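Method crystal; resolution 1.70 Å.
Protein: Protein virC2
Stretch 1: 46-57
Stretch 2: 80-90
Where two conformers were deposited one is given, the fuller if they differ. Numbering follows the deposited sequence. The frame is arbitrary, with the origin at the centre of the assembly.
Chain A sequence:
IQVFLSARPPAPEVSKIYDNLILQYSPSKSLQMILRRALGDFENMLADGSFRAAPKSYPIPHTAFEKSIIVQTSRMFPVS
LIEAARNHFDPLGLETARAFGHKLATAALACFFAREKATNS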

# COMPACT_ATOMS: atom_id res chain seq x y z
N LEU A 46 -7.20 9.96 -4.37
CA LEU A 46 -8.58 9.59 -4.07
C LEU A 46 -9.47 10.79 -4.35
O LEU A 46 -10.54 10.66 -4.95
N ALA A 47 -8.99 11.96 -3.93
CA ALA A 47 -9.75 13.20 -4.03
C ALA A 47 -10.21 13.54 -5.44
O ALA A 47 -11.28 14.11 -5.63
N ASP A 48 -9.40 13.17 -6.44
CA ASP A 48 -9.71 13.50 -7.84
C ASP A 48 -10.02 12.30 -8.75
O ASP A 48 -10.16 12.46 -9.96
N GLY A 49 -10.11 11.11 -8.17
CA GLY A 49 -10.42 9.89 -8.92
C GLY A 49 -9.29 9.26 -9.73
O GLY A 49 -9.47 8.19 -10.33
N SER A 50 -8.13 9.91 -9.75
CA SER A 50 -7.00 9.42 -10.55
C SER A 50 -6.46 8.07 -10.05
O SER A 50 -5.82 7.33 -10.80
N PHE A 51 -6.78 7.73 -8.80
CA PHE A 51 -6.32 6.48 -8.20
C PHE A 51 -6.84 5.23 -8.92
O PHE A 51 -6.23 4.17 -8.83
N ARG A 52 -7.95 5.36 -9.64
CA ARG A 52 -8.53 4.23 -10.37
C ARG A 52 -7.67 3.79 -11.56
O ARG A 52 -7.86 2.69 -12.09
N ALA A 53 -6.73 4.64 -11.96
CA ALA A 53 -5.77 4.33 -13.03
C ALA A 53 -4.43 3.81 -12.52
O ALA A 53 -3.50 3.55 -13.30
N ALA A 54 -4.32 3.66 -11.21
CA ALA A 54 -3.07 3.26 -10.61
C ALA A 54 -2.99 1.73 -10.43
O ALA A 54 -4.02 1.05 -10.33
N PRO A 55 -1.76 1.17 -10.43
CA PRO A 55 -1.53 -0.27 -10.21
C PRO A 55 -2.19 -0.78 -8.93
O PRO A 55 -2.28 -0.03 -7.95
N LYS A 56 -2.62 -2.03 -8.93
CA LYS A 56 -3.38 -2.59 -7.81
C LYS A 56 -2.51 -3.39 -6.83
O LYS A 56 -2.79 -3.43 -5.63
N SER A 57 -1.47 -4.01 -7.36
CA SER A 57 -0.58 -4.86 -6.55
C SER A 57 0.85 -4.89 -7.09
O SER A 57 1.16 -4.25 -8.10
N SER A 80 -15.18 11.34 3.01
CA SER A 80 -15.41 11.57 1.58
C SER A 80 -14.47 10.72 0.70
O SER A 80 -14.91 10.11 -0.28
N LEU A 81 -13.20 10.69 1.07
CA LEU A 81 -12.17 9.96 0.32
C LEU A 81 -12.30 8.44 0.47
O LEU A 81 -12.09 7.70 -0.49
N ILE A 82 -12.66 7.99 1.67
CA ILE A 82 -12.89 6.57 1.93
C ILE A 82 -14.13 6.07 1.19
O ILE A 82 -14.14 4.94 0.70
N GLU A 83 -15.15 6.92 1.10
CA GLU A 83 -16.29 6.61 0.25
C GLU A 83 -15.84 6.38 -1.19
O GLU A 83 -16.23 5.38 -1.81
N ALA A 84 -15.02 7.28 -1.72
CA ALA A 84 -14.47 7.14 -3.07
C ALA A 84 -13.66 5.84 -3.22
O ALA A 84 -13.83 5.11 -4.20
N ALA A 85 -12.80 5.56 -2.24
CA ALA A 85 -12.02 4.31 -2.20
C ALA A 85 -12.92 3.07 -2.19
O ALA A 85 -12.72 2.16 -3.00
N ARG A 86 -13.89 3.03 -1.28
CA ARG A 86 -14.83 1.91 -1.17
C ARG A 86 -15.64 1.66 -2.44
O ARG A 86 -15.87 0.52 -2.82
N ASN A 87 -16.07 2.74 -3.09
CA ASN A 87 -16.82 2.62 -4.34
C ASN A 87 -16.04 1.83 -5.39
O ASN A 87 -16.63 1.13 -6.22
N HIS A 88 -14.72 1.95 -5.34
CA HIS A 88 -13.84 1.34 -6.32
C HIS A 88 -13.31 -0.03 -5.91
O HIS A 88 -13.37 -0.98 -6.69
N PHE A 89 -12.81 -0.12 -4.68
CA PHE A 89 -12.22 -1.36 -4.17
C PHE A 89 -13.25 -2.34 -3.63
O PHE A 89 -12.95 -3.52 -3.48
N ASP A 90 -14.45 -1.84 -3.36
CA ASP A 90 -15.56 -2.63 -2.79
C ASP A 90 -16.86 -2.28 -3.53
O ASP A 90 -17.85 -1.87 -2.91

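Stretch 2 is helical from Ser80 through Phe89, and it meets stretch 1 along a stripe made by Leu81, Ala84, Ala85, His88 and Phe89, while Ser80, Glu83 and Asn87 make no contact. The stripe opens at Leu81 (chi1 m, chi2 t). Its CA-to-CB bond leaves sideways, but the branch end reaches stretch 1, with CD2 3.8 Å from Ala47 CB. Leu46, also m and t, points toward the helix, its CB 4.1 Å from Leu81 CB.

One turn on come two alanines. Ala84 points toward stretch 1, its CB 4.1 Å from Leu46 O. Ala85 points sideways, and its CB lies 3.9 Å from Leu46 CD2. The Phe51 ring, chi1 p, brings CZ to 3.5 Å from Ala84 O, which sits near the ring plane, at the edge. That carbonyl also accepts a hydrogen bond of 2.8 Å from the oxygen of water 1, which in turn accepts one from Arg52 NH2 at 2.9 Å, so a single water joins the arginine to the helix backbone.

His88, chi1 t, points toward stretch 1 and is touched by three of its side chains. Arg52 lays its aliphatic stem over one ring face, with CG 3.7 Å from the ring centroid, a CH-pi contact. Phe51 CE1 approaches obliquely, 3.6 Å from His88 CD2, the two ring planes nearly perpendicular. At the ring edge, Lys56 NZ donates a weak hydrogen bond of 3.0 Å to His88 NE2; accepting it requires that nitrogen to carry no proton.

Phe89, chi1 m, leaves sideways, yet its ring swings in: CE2 is 3.8 Å from Phe51 CE1, and CE1 is 3.8 Å from Lys56 CD. Lys56 thus touches both rings, with CD at the edge of Phe89, near its plane, and a weak hydrogen bond from NZ to His88.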

# COMPACT_ATOMS: atom_id res chain seq x y z
CB LEU A 46 -8.72 9.15 -2.61
CG LEU A 46 -8.06 7.80 -2.28
CD1 LEU A 46 -8.02 7.57 -0.78
CD2 LEU A 46 -8.76 6.65 -2.98
CB ALA A 47 -8.95 14.35 -3.43
CB ASP A 48 -8.58 14.34 -8.44
CG ASP A 48 -7.28 13.57 -8.62
OD1 ASP A 48 -7.25 12.35 -8.34
OD2 ASP A 48 -6.28 14.18 -9.05
CB SER A 50 -5.89 10.46 -10.62
OG SER A 50 -5.36 10.74 -9.33
CB PHE A 51 -6.72 6.43 -6.72
CG PHE A 51 -8.17 6.10 -6.48
CD1 PHE A 51 -8.56 4.82 -6.08
CD2 PHE A 51 -9.15 7.07 -6.64
CE1 PHE A 51 -9.89 4.52 -5.84
CE2 PHE A 51 -10.49 6.78 -6.40
CZ PHE A 51 -10.85 5.51 -6.01
CB ARG A 52 -9.96 4.54 -10.82
CG ARG A 52 -10.92 4.76 -9.67
CD ARG A 52 -12.33 5.04 -10.15
NE ARG A 52 -13.00 5.98 -9.26
CZ ARG A 52 -12.95 7.30 -9.40
NH1 ARG A 52 -12.29 7.84 -10.42
NH2 ARG A 52 -13.58 8.09 -8.53
CB ALA A 53 -5.57 5.55 -13.92
CB ALA A 54 -2.90 3.98 -9.29
CB PRO A 55 -0.01 -0.37 -10.09
CG PRO A 55 0.52 0.82 -10.77
CD PRO A 55 -0.50 1.91 -10.64
CB LYS A 56 -4.54 -3.46 -8.33
CG LYS A 56 -5.63 -2.69 -9.05
CD LYS A 56 -6.71 -2.22 -8.09
CE LYS A 56 -7.60 -1.17 -8.73
NZ LYS A 56 -6.95 0.16 -8.74
CB SER A 57 -1.14 -6.28 -6.47
OG SER A 57 -1.33 -6.81 -7.77
CB SER A 80 -15.25 13.06 1.27
OG SER A 80 -14.72 13.27 -0.03
CB LEU A 81 -10.76 10.41 0.75
CG LEU A 81 -10.44 11.91 0.72
CD1 LEU A 81 -8.97 12.16 1.03
CD2 LEU A 81 -10.82 12.57 -0.60
CB ILE A 82 -12.92 6.23 3.45
CG1 ILE A 82 -11.51 6.32 4.03
CG2 ILE A 82 -13.51 4.84 3.72
CD1 ILE A 82 -10.41 5.63 3.16
CB GLU A 83 -17.36 7.71 0.32
CG GLU A 83 -18.56 7.45 -0.60
CD GLU A 83 -19.88 7.99 -0.05
OE1 GLU A 83 -19.87 9.01 0.67
OE2 GLU A 83 -20.93 7.39 -0.36
CB ALA A 84 -13.64 8.37 -3.44
CB ALA A 85 -11.10 4.30 -0.98
CB ARG A 86 -15.76 2.08 0.03
CG ARG A 86 -15.21 1.48 1.31
CD ARG A 86 -16.29 1.18 2.31
NE ARG A 86 -15.98 -0.03 3.09
CZ ARG A 86 -15.24 -0.06 4.19
NH1 ARG A 86 -14.71 1.05 4.69
NH2 ARG A 86 -15.03 -1.22 4.80
CB ASN A 87 -17.15 4.00 -4.90
CG ASN A 87 -18.25 4.71 -4.14
OD1 ASN A 87 -18.42 5.93 -4.28
ND2 ASN A 87 -19.03 3.97 -3.36
CB HIS A 88 -12.66 2.27 -6.62
CG HIS A 88 -11.65 1.69 -7.55
ND1 HIS A 88 -11.91 1.49 -8.89
CD2 HIS A 88 -10.38 1.29 -7.35
CE1 HIS A 88 -10.84 0.98 -9.47
NE2 HIS A 88 -9.90 0.84 -8.55
CB PHE A 89 -11.17 -1.06 -3.10
CG PHE A 89 -9.94 -0.37 -3.65
CD1 PHE A 89 -9.07 -1.04 -4.51
CD2 PHE A 89 -9.66 0.94 -3.30
CE1 PHE A 89 -7.94 -0.40 -5.02
CE2 PHE A 89 -8.53 1.59 -3.80
CZ PHE A 89 -7.68 0.93 -4.67
CB ASP A 90 -15.67 -2.33 -1.29
CG ASP A 90 -16.64 -3.24 -0.56
OD1 ASP A 90 -16.98 -4.32 -1.09
OD2 ASP A 90 -17.08 -2.87 0.55
O HOH W 1 -14.59 5.96 -6.76